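HD domain protein (Enterococcus faecalis, PDB 4LRL) probably hydrolyses deoxyribonucleoside triphosphates to deoxyribonucleosides and triphosphate, as a metal-binding HD-domain enzyme under allosteric control by nucleotides. Local coordinates at residues C[32-37]-C[51-56]; C[43-48]-C[95-100]; C[99-104]-C[230-235]. All blocks are in the same frame, centred on the assembly; numbering follows the deposited sequence.

Contact 1: residues C[32-37]-C[51-56]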
loop_
_atom_site.group_PDB
_atom_site.type_symbol
_atom_site.label_atom_id
_atom_site.label_comp_id
_atom_site.label_asym_id
_atom_site.label_seq_id
_atom_site.Cartn_x
_atom_site.Cartn_y
_atom_site.Cartn_z
ATOM N N GLN C 32 -33.425 19.263 5.471
ATOM C CA GLN C 32 -32.399 20.099 6.098
ATOM C C GLN C 32 -30.974 19.669 5.758
ATOM O O GLN C 32 -30.542 18.570 6.106
ATOM C CB GLN C 32 -32.590 20.168 7.614
ATOM C CG GLN C 32 -33.684 21.122 8.056
ATOM C CD GLN C 32 -33.532 21.578 9.497
ATOM O OE1 GLN C 32 -32.453 21.484 10.090
ATOM N NE2 GLN C 32 -34.616 22.085 10.066
ATOM N N ARG C 33 -30.270 20.555 5.060
ATOM C CA ARG C 33 -28.862 20.373 4.720
ATOM C C ARG C 33 -27.989 21.189 5.662
ATOM O O ARG C 33 -28.390 22.261 6.108
ATOM C CB ARG C 33 -28.598 20.797 3.270
ATOM C CG ARG C 33 -28.379 19.648 2.295
ATOM C CD ARG C 33 -29.687 19.045 1.811
ATOM N NE ARG C 33 -29.470 17.867 0.965
ATOM C CZ ARG C 33 -30.434 17.219 0.313
ATOM N NH1 ARG C 33 -31.696 17.628 0.401
ATOM N NH2 ARG C 33 -30.140 16.159 -0.430
ATOM N N LEU C 34 -26.801 20.674 5.967
ATOM C CA LEU C 34 -25.850 21.379 6.821
ATOM C C LEU C 34 -25.243 22.550 6.059
ATOM O O LEU C 34 -24.989 22.423 4.856
ATOM C CB LEU C 34 -24.740 20.436 7.292
ATOM C CG LEU C 34 -25.123 19.308 8.254
ATOM C CD1 LEU C 34 -23.986 18.309 8.374
ATOM C CD2 LEU C 34 -25.511 19.858 9.623
ATOM N N PRO C 35 -25.022 23.698 6.747
ATOM C CA PRO C 35 -24.409 24.865 6.088
ATOM C C PRO C 35 -23.185 24.441 5.274
ATOM O O PRO C 35 -23.136 24.671 4.059
ATOM C CB PRO C 35 -24.001 25.765 7.264
ATOM C CG PRO C 35 -24.976 25.435 8.343
ATOM C CD PRO C 35 -25.330 23.967 8.169
ATOM N N ILE C 36 -22.226 23.798 5.941
ATOM C CA ILE C 36 -21.071 23.216 5.263
ATOM C C ILE C 36 -20.991 21.712 5.505
ATOM O O ILE C 36 -21.213 21.232 6.630
ATOM C CB ILE C 36 -19.734 23.917 5.645
ATOM C CG1 ILE C 36 -19.517 23.952 7.168
ATOM C CG2 ILE C 36 -19.694 25.334 5.072
ATOM C CD1 ILE C 36 -18.533 22.917 7.696
ATOM N N GLU C 37 -20.694 20.980 4.433
ATOM C CA GLU C 37 -20.422 19.551 4.499
ATOM C C GLU C 37 -19.484 19.219 5.664
ATOM O O GLU C 37 -18.439 19.856 5.830
ATOM C CB GLU C 37 -19.800 19.098 3.184
ATOM C CG GLU C 37 -19.342 17.661 3.167
ATOM C CD GLU C 37 -18.831 17.245 1.808
ATOM O OE1 GLU C 37 -19.492 16.399 1.172
ATOM O OE2 GLU C 37 -17.789 17.778 1.367
ATOM N N GLN C 51 -23.963 15.618 4.837
ATOM C CA GLN C 51 -24.677 16.827 4.381
ATOM C C GLN C 51 -26.026 17.045 5.062
ATOM O O GLN C 51 -26.486 18.178 5.159
ATOM C CB GLN C 51 -24.939 16.798 2.872
ATOM C CG GLN C 51 -23.723 16.963 1.997
ATOM C CD GLN C 51 -23.248 15.639 1.451
ATOM O OE1 GLN C 51 -23.717 15.181 0.405
ATOM N NE2 GLN C 51 -22.323 15.008 2.160
ATOM N N HIS C 52 -26.674 15.965 5.493
ATOM C CA HIS C 52 -28.010 16.059 6.080
ATOM C C HIS C 52 -27.952 16.262 7.588
ATOM O O HIS C 52 -27.186 15.589 8.282
ATOM C CB HIS C 52 -28.825 14.799 5.778
ATOM C CG HIS C 52 -29.075 14.571 4.320
ATOM N ND1 HIS C 52 -28.195 13.882 3.509
ATOM C CD2 HIS C 52 -30.113 14.936 3.528
ATOM C CE1 HIS C 52 -28.679 13.834 2.280
ATOM N NE2 HIS C 52 -29.840 14.468 2.264
ATOM N N GLN C 53 -28.778 17.181 8.083
ATOM C CA GLN C 53 -28.964 17.391 9.518
ATOM C C GLN C 53 -29.432 16.109 10.221
ATOM O O GLN C 53 -29.000 15.810 11.330
ATOM C CB GLN C 53 -29.962 18.535 9.755
ATOM C CG GLN C 53 -30.071 19.008 11.199
ATOM C CD GLN C 53 -28.774 19.622 11.720
ATOM O OE1 GLN C 53 -28.362 20.700 11.286
ATOM N NE2 GLN C 53 -28.134 18.940 12.666
ATOM N N VAL C 54 -30.311 15.354 9.570
ATOM C CA VAL C 54 -30.822 14.105 10.124
ATOM C C VAL C 54 -29.679 13.115 10.401
ATOM O O VAL C 54 -29.641 12.483 11.460
ATOM C CB VAL C 54 -31.880 13.464 9.188
ATOM C CG1 VAL C 54 -32.228 12.046 9.627
ATOM C CG2 VAL C 54 -33.131 14.324 9.135
ATOM N N ILE C 55 -28.753 13.001 9.445
ATOM C CA ILE C 55 -27.619 12.092 9.553
ATOM C C ILE C 55 -26.670 12.540 10.668
ATOM O O ILE C 55 -26.250 11.720 11.485
ATOM C CB ILE C 55 -26.869 11.947 8.199
ATOM C CG1 ILE C 55 -27.813 11.427 7.102
ATOM C CG2 ILE C 55 -25.613 11.072 8.348
ATOM C CD1 ILE C 55 -28.466 10.067 7.379
ATOM N N LEU C 56 -26.354 13.836 10.712
ATOM C CA LEU C 56 -25.490 14.363 11.760
ATOM C C LEU C 56 -26.082 14.096 13.143
ATOM O O LEU C 56 -25.371 13.665 14.061
ATOM C CB LEU C 56 -25.220 15.855 11.569
ATOM C CG LEU C 56 -24.294 16.475 12.630
ATOM C CD1 LEU C 56 -22.907 15.851 12.594
ATOM C CD2 LEU C 56 -24.208 17.975 12.493
HETATM O O HOH W 1 -31.778 16.354 6.739
#
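Gln32 and Leu34 meet Gln51 and Gln53 through two backbone hydrogen bonds that bracket the antiparallel, non-hydrogen-bonded pair Arg33-His52. Leu34 N donates to Gln51 O at 2.6 Å, and Gln53 N donates to Gln32 O at 3.0 Å. The second acceptor is used twice: a water donates to Gln32 O at 2.6 Å and accepts a weak bond from Val54 N. The carbonyl of Gln32, just ahead of the strand, thus serves amide groups of the first turn of helix 53-60, whose N-cap is His52, one directly and one through water. The side chains of the central pair run alongside each other: His52 NE2 sits over one face of the Arg33 guanidinium, toward its rim, the planes 42° apart, without a hydrogen bond. Leu56 CG, anti to the backbone N (chi1 -179°), brings CD2 to Leu34 CD2 at 3.7 Å, the two side chains crossing at about a right angle, and Leu34 CD2 also touches Gln53 OE1 at 3.4 Å. The Gln53 amide finds its polar partner in Asp57, and Gln32 NE2 donates to Ile27 O. Glu37 runs beside Gln51, but its carboxylate is paired with Arg233 of the second subunit. The contact lies at the open end of the hairpin of strands 33-42 and 46-52, where helix 53-60 departs beside a bound dGTP, with helix 124-133 packed on His52.

Contact 2: residues C[43-48]-C[95-100]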
loop_
_atom_site.group_PDB
_atom_site.type_symbol
_atom_site.label_atom_id
_atom_site.label_comp_id
_atom_site.label_asym_id
_atom_site.label_seq_id
_atom_site.Cartn_x
_atom_site.Cartn_y
_atom_site.Cartn_z
ATOM N N PRO C 43 -9.749 6.056 8.173
ATOM C CA PRO C 43 -8.562 5.461 7.548
ATOM C C PRO C 43 -8.882 4.593 6.324
ATOM O O PRO C 43 -8.017 4.393 5.463
ATOM C CB PRO C 43 -7.942 4.633 8.678
ATOM C CG PRO C 43 -9.048 4.404 9.648
ATOM C CD PRO C 43 -9.947 5.595 9.557
ATOM N N VAL C 44 -10.121 4.118 6.234
ATOM C CA VAL C 44 -10.532 3.214 5.157
ATOM C C VAL C 44 -11.052 3.950 3.910
ATOM O O VAL C 44 -10.568 3.715 2.792
ATOM C CB VAL C 44 -11.565 2.180 5.676
ATOM C CG1 VAL C 44 -12.152 1.345 4.532
ATOM C CG2 VAL C 44 -10.926 1.289 6.727
ATOM N N HIS C 45 -12.027 4.839 4.107
ATOM C CA HIS C 45 -12.649 5.576 3.000
ATOM C C HIS C 45 -12.120 6.998 2.883
ATOM O O HIS C 45 -12.693 7.821 2.155
ATOM C CB HIS C 45 -14.180 5.560 3.135
ATOM C CG HIS C 45 -14.750 4.181 3.231
ATOM N ND1 HIS C 45 -14.575 3.239 2.244
ATOM C CD2 HIS C 45 -15.464 3.573 4.207
ATOM C CE1 HIS C 45 -15.160 2.110 2.603
ATOM N NE2 HIS C 45 -15.711 2.286 3.790
ATOM N N ASN C 46 -11.011 7.259 3.588
ATOM C CA ASN C 46 -10.376 8.569 3.685
ATOM C C ASN C 46 -11.262 9.597 4.385
ATOM O O ASN C 46 -10.844 10.167 5.394
ATOM C CB ASN C 46 -9.833 9.040 2.330
ATOM C CG ASN C 46 -8.914 8.007 1.689
ATOM O OD1 ASN C 46 -7.886 7.629 2.259
ATOM N ND2 ASN C 46 -9.294 7.527 0.512
ATOM N N TYR C 47 -12.486 9.794 3.891
ATOM C CA TYR C 47 -13.450 10.709 4.501
ATOM C C TYR C 47 -14.862 10.136 4.522
ATOM O O TYR C 47 -15.297 9.476 3.564
ATOM C CB TYR C 47 -13.482 12.032 3.744
ATOM C CG TYR C 47 -12.212 12.838 3.845
ATOM C CD1 TYR C 47 -11.174 12.655 2.930
ATOM C CD2 TYR C 47 -12.047 13.787 4.850
ATOM C CE1 TYR C 47 -10.006 13.396 3.013
ATOM C CE2 TYR C 47 -10.879 14.535 4.941
ATOM C CZ TYR C 47 -9.865 14.333 4.019
ATOM O OH TYR C 47 -8.707 15.065 4.106
ATOM N N ILE C 48 -15.568 10.396 5.621
ATOM C CA ILE C 48 -17.009 10.196 5.684
ATOM C C ILE C 48 -17.623 11.581 5.460
ATOM O O ILE C 48 -17.226 12.547 6.117
ATOM C CB ILE C 48 -17.468 9.625 7.058
ATOM C CG1 ILE C 48 -16.646 8.386 7.487
ATOM C CG2 ILE C 48 -18.992 9.364 7.081
ATOM C CD1 ILE C 48 -16.601 7.209 6.500
ATOM N N TYR C 95 -22.530 3.710 6.004
ATOM C CA TYR C 95 -23.220 4.932 5.589
ATOM C C TYR C 95 -22.496 5.591 4.413
ATOM O O TYR C 95 -23.121 5.980 3.429
ATOM C CB TYR C 95 -23.359 5.926 6.752
ATOM C CG TYR C 95 -23.470 7.362 6.261
ATOM C CD1 TYR C 95 -24.687 7.867 5.807
ATOM C CD2 TYR C 95 -22.344 8.195 6.200
ATOM C CE1 TYR C 95 -24.792 9.172 5.326
ATOM C CE2 TYR C 95 -22.441 9.507 5.710
ATOM C CZ TYR C 95 -23.673 9.983 5.283
ATOM O OH TYR C 95 -23.799 11.264 4.811
ATOM N N GLU C 96 -21.175 5.713 4.521
ATOM C CA GLU C 96 -20.386 6.357 3.476
ATOM C C GLU C 96 -20.446 5.650 2.115
ATOM O O GLU C 96 -20.630 6.306 1.087
ATOM C CB GLU C 96 -18.926 6.550 3.913
ATOM C CG GLU C 96 -18.039 7.203 2.836
ATOM C CD GLU C 96 -18.464 8.624 2.441
ATOM O OE1 GLU C 96 -17.906 9.141 1.447
ATOM O OE2 GLU C 96 -19.326 9.242 3.116
ATOM N N ILE C 97 -20.278 4.330 2.117
ATOM C CA ILE C 97 -20.340 3.542 0.884
ATOM C C ILE C 97 -21.718 3.708 0.230
ATOM O O ILE C 97 -21.814 3.897 -0.977
ATOM C CB ILE C 97 -20.035 2.045 1.145
ATOM C CG1 ILE C 97 -18.580 1.869 1.647
ATOM C CG2 ILE C 97 -20.340 1.198 -0.099
ATOM C CD1 ILE C 97 -18.144 0.407 1.849
ATOM N N THR C 98 -22.765 3.669 1.054
ATOM C CA THR C 98 -24.155 3.814 0.621
ATOM C C THR C 98 -24.379 5.197 0.006
ATOM O O THR C 98 -25.069 5.328 -1.012
ATOM C CB THR C 98 -25.121 3.602 1.813
ATOM O OG1 THR C 98 -24.959 2.276 2.324
ATOM C CG2 THR C 98 -26.556 3.769 1.398
ATOM N N ARG C 99 -23.780 6.219 0.618
ATOM C CA ARG C 99 -23.879 7.576 0.090
ATOM C C ARG C 99 -23.212 7.658 -1.281
ATOM O O ARG C 99 -23.741 8.275 -2.203
ATOM C CB ARG C 99 -23.276 8.591 1.060
ATOM C CG ARG C 99 -23.439 10.036 0.625
ATOM C CD ARG C 99 -22.458 10.949 1.344
ATOM N NE ARG C 99 -21.062 10.724 0.974
ATOM C CZ ARG C 99 -20.486 11.112 -0.170
ATOM N NH1 ARG C 99 -21.179 11.760 -1.108
ATOM N NH2 ARG C 99 -19.192 10.850 -0.380
ATOM N N ARG C 100 -22.062 7.008 -1.427
ATOM C CA ARG C 100 -21.361 7.029 -2.714
ATOM C C ARG C 100 -22.186 6.347 -3.797
ATOM O O ARG C 100 -22.242 6.839 -4.927
ATOM C CB ARG C 100 -19.962 6.429 -2.592
ATOM C CG ARG C 100 -19.034 7.319 -1.777
ATOM C CD ARG C 100 -17.687 6.702 -1.506
ATOM N NE ARG C 100 -16.981 7.486 -0.487
ATOM C CZ ARG C 100 -15.705 7.327 -0.128
ATOM N NH1 ARG C 100 -15.190 8.106 0.815
ATOM N NH2 ARG C 100 -14.941 6.403 -0.706
#
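Arg100 reaches from helix 87-108 to the turn of the hairpin, where its NH1 donates to His45 O at 2.8 Å. The acceptor lies in the guanidinium plane, and the donor lies in the carbonyl plane on a lone pair, with an N-H...O angle of 161°. Beside this bond, the imidazole of His45 crosses Ile97 at about a right angle, CE1 touching CD1 at 3.5 Å. Ile48 puts its CD1 against Glu96 CB at 3.5 Å and its CG2 at the edge of the Tyr95 ring, in the ring plane, 3.7 Å from CD2.

Behind these contacts stands a salt-bridge network. Glu96, its CG anti to the backbone N (chi1 179°) and its chain bent at the next torsion, offers its carboxylate to two arginines. Arg100 grips OE1 side-on through NE, at 2.7 Å, and NH1, whereas Arg99 spans both oxygens, NH2 to OE1 at 2.8 Å and NE to OE2. Three donors on one oxygen fix the rotation of the carboxylate and probably help to place the Arg100 guanidinium against the turn carbonyl. Glu96 OE2 also accepts from His49 N, Tyr95 OH bonds to His49 O, and His45 NE2 is held by Asp210 on helix 206-219. Strand 46-48 runs across helix 95-100 at 85°; Ile48 bonds through its backbone to Phe40 of the neighbouring strand 33-42, and His81 of the third subunit packs on Ile48.

Contact 3: residues C[99-104]-C[230-235]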
loop_
_atom_site.group_PDB
_atom_site.type_symbol
_atom_site.label_atom_id
_atom_site.label_comp_id
_atom_site.label_asym_id
_atom_site.label_seq_id
_atom_site.Cartn_x
_atom_site.Cartn_y
_atom_site.Cartn_z
ATOM N N ARG C 99 -23.780 6.219 0.618
ATOM C CA ARG C 99 -23.879 7.576 0.090
ATOM C C ARG C 99 -23.212 7.658 -1.281
ATOM O O ARG C 99 -23.741 8.275 -2.203
ATOM C CB ARG C 99 -23.276 8.591 1.060
ATOM C CG ARG C 99 -23.439 10.036 0.625
ATOM C CD ARG C 99 -22.458 10.949 1.344
ATOM N NE ARG C 99 -21.062 10.724 0.974
ATOM C CZ ARG C 99 -20.486 11.112 -0.170
ATOM N NH1 ARG C 99 -21.179 11.760 -1.108
ATOM N NH2 ARG C 99 -19.192 10.850 -0.380
ATOM N N ARG C 100 -22.062 7.008 -1.427
ATOM C CA ARG C 100 -21.361 7.029 -2.714
ATOM C C ARG C 100 -22.186 6.347 -3.797
ATOM O O ARG C 100 -22.242 6.839 -4.927
ATOM C CB ARG C 100 -19.962 6.429 -2.592
ATOM C CG ARG C 100 -19.034 7.319 -1.777
ATOM C CD ARG C 100 -17.687 6.702 -1.506
ATOM N NE ARG C 100 -16.981 7.486 -0.487
ATOM C CZ ARG C 100 -15.705 7.327 -0.128
ATOM N NH1 ARG C 100 -15.190 8.106 0.815
ATOM N NH2 ARG C 100 -14.941 6.403 -0.706
ATOM N N ILE C 101 -22.847 5.245 -3.434
ATOM C CA ILE C 101 -23.695 4.491 -4.370
ATOM C C ILE C 101 -24.919 5.296 -4.814
ATOM O O ILE C 101 -25.221 5.351 -6.003
ATOM C CB ILE C 101 -24.135 3.107 -3.790
ATOM C CG1 ILE C 101 -22.899 2.268 -3.470
ATOM C CG2 ILE C 101 -25.050 2.365 -4.773
ATOM C CD1 ILE C 101 -23.175 0.945 -2.783
ATOM N N CYS C 102 -25.605 5.914 -3.848
ATOM C CA CYS C 102 -26.762 6.759 -4.112
ATOM C C CYS C 102 -26.400 7.927 -5.020
ATOM O O CYS C 102 -27.166 8.294 -5.909
ATOM C CB CYS C 102 -27.340 7.288 -2.804
ATOM S SG CYS C 102 -28.177 6.053 -1.802
ATOM N N GLU C 103 -25.224 8.496 -4.780
ATOM C CA GLU C 103 -24.696 9.600 -5.562
ATOM C C GLU C 103 -24.506 9.178 -7.024
ATOM O O GLU C 103 -24.966 9.861 -7.937
ATOM C CB GLU C 103 -23.375 10.075 -4.945
ATOM C CG GLU C 103 -22.851 11.378 -5.498
ATOM C CD GLU C 103 -23.549 12.611 -4.934
ATOM O OE1 GLU C 103 -24.045 12.569 -3.789
ATOM O OE2 GLU C 103 -23.583 13.640 -5.639
ATOM N N ILE C 104 -23.847 8.037 -7.222
ATOM C CA ILE C 104 -23.637 7.450 -8.547
ATOM C C ILE C 104 -24.973 7.086 -9.209
ATOM O O ILE C 104 -25.187 7.361 -10.391
ATOM C CB ILE C 104 -22.701 6.211 -8.448
ATOM C CG1 ILE C 104 -21.266 6.655 -8.138
ATOM C CG2 ILE C 104 -22.721 5.382 -9.722
ATOM C CD1 ILE C 104 -20.394 5.568 -7.495
ATOM N N ARG C 230 -13.747 0.210 -8.382
ATOM C CA ARG C 230 -14.171 -0.464 -9.602
ATOM C C ARG C 230 -15.583 -1.018 -9.486
ATOM O O ARG C 230 -16.331 -1.000 -10.461
ATOM C CB ARG C 230 -13.191 -1.540 -10.095
ATOM C CG ARG C 230 -13.575 -2.134 -11.502
ATOM C CD ARG C 230 -13.804 -1.077 -12.602
ATOM N NE ARG C 230 -14.323 -1.669 -13.839
ATOM C CZ ARG C 230 -14.696 -0.988 -14.926
ATOM N NH1 ARG C 230 -14.614 0.337 -14.969
ATOM N NH2 ARG C 230 -15.160 -1.644 -15.979
ATOM N N ILE C 231 -15.963 -1.466 -8.296
ATOM C CA ILE C 231 -17.336 -1.915 -8.085
ATOM C C ILE C 231 -18.297 -0.738 -8.209
ATOM O O ILE C 231 -19.359 -0.860 -8.814
ATOM C CB ILE C 231 -17.518 -2.688 -6.759
ATOM C CG1 ILE C 231 -16.651 -3.956 -6.788
ATOM C CG2 ILE C 231 -19.019 -3.042 -6.542
ATOM C CD1 ILE C 231 -16.854 -4.874 -5.637
ATOM N N LEU C 232 -17.897 0.413 -7.677
ATOM C CA LEU C 232 -18.723 1.607 -7.786
ATOM C C LEU C 232 -18.888 2.094 -9.221
ATOM O O LEU C 232 -19.867 2.759 -9.540
ATOM C CB LEU C 232 -18.188 2.725 -6.887
ATOM C CG LEU C 232 -18.308 2.455 -5.378
ATOM C CD1 LEU C 232 -17.812 3.635 -4.567
ATOM C CD2 LEU C 232 -19.725 2.094 -4.987
ATOM N N ARG C 233 -17.945 1.743 -10.093
ATOM C CA ARG C 233 -18.011 2.167 -11.488
ATOM C C ARG C 233 -18.998 1.333 -12.316
ATOM O O ARG C 233 -19.428 1.763 -13.380
ATOM C CB ARG C 233 -16.618 2.114 -12.126
ATOM C CG ARG C 233 -16.470 2.944 -13.398
ATOM C CD ARG C 233 -16.162 4.397 -13.091
ATOM N NE ARG C 233 -16.379 5.268 -14.244
ATOM C CZ ARG C 233 -16.010 6.550 -14.300
ATOM N NH1 ARG C 233 -15.389 7.118 -13.270
ATOM N NH2 ARG C 233 -16.256 7.267 -15.395
ATOM N N VAL C 234 -19.343 0.143 -11.832
ATOM C CA VAL C 234 -20.188 -0.772 -12.594
ATOM C C VAL C 234 -21.499 -1.113 -11.890
ATOM O O VAL C 234 -22.392 -1.709 -12.509
ATOM C CB VAL C 234 -19.448 -2.083 -12.976
ATOM C CG1 VAL C 234 -18.256 -1.792 -13.889
ATOM C CG2 VAL C 234 -19.016 -2.864 -11.733
ATOM N N ILE C 235 -21.612 -0.738 -10.609
ATOM C CA ILE C 235 -22.849 -0.940 -9.834
ATOM C C ILE C 235 -24.015 -0.172 -10.462
ATOM O O ILE C 235 -23.854 0.942 -10.958
ATOM C CB ILE C 235 -22.686 -0.559 -8.338
ATOM C CG1 ILE C 235 -23.855 -1.110 -7.511
ATOM C CG2 ILE C 235 -22.525 0.970 -8.160
ATOM C CD1 ILE C 235 -23.642 -1.104 -6.005
#
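Two helices pack here, one within the HD domain range (99-104, on helix 87-108) and one within the HD-associated region (230-235, on helix 228-234). Their short segments run in roughly the same direction, 33° apart, with a closest axis approach of 10.2 Å, the gap being filled by aliphatic side chains.

Leu232 is the central residue of that layer. Its CG lies beside the backbone N and anti to the carbonyl carbon (chi1 -68°), which carries the two methyls across the gap to separate targets. CD2 reaches Ile101 CG1 at 3.5 Å, while CD1 rests on the aliphatic root of Arg100, 4.0 Å from CB. The third neighbour comes from the next turn: Ile104 brings CD1 against Leu232 CB, at 3.6 Å, and the same methyl lies 3.5 Å from Leu232 O. Ile101 and Ile104 each cross Leu232 at about a right angle, so that the leucine is met on its methyl by one isoleucine and near its backbone by the other.

Ile235, in strand 235-238, continues the layer. Its CG1 is anti to the backbone N (chi1 -166°) and extends CD1 toward Ile101, touching CD1 at 3.8 Å and CG2 at 3.9 Å. Strand 241-245 backs the same residue through Ile242 and Phe244.

The charged end of Arg100 leads off to Glu96 and leaves the aliphatic part of its chain, CB nearest, at this interface, and Arg233 points away from it. What joins the two segments is therefore van der Waals contact, mostly between aliphatic side chains, with one carbonyl oxygen also touched; its hold depends on complementary shape and the exclusion of water and not on directional bonds.

How the contacts relate
Contact 1 lies toward the surface, at the open end of the hairpin, whereas contacts 2 and 3 are buried along helix 87-108. The chemistry shifts accordingly: backbone pairing and a water in contact 1, an arginine-carbonyl bond backed by an internal ionic network in contact 2, and essentially aliphatic packing in contact 3. Strand 46-52 runs through contacts 1 and 2, which also touch where Ile55 packs on Tyr95 and Gln51 on Arg99. Contacts 2 and 3 share Arg99 and Arg100, with centres about 11 Å apart. The helix therefore holds the hairpin with one part of its length and helix 228-234 with the next, linking one to the other.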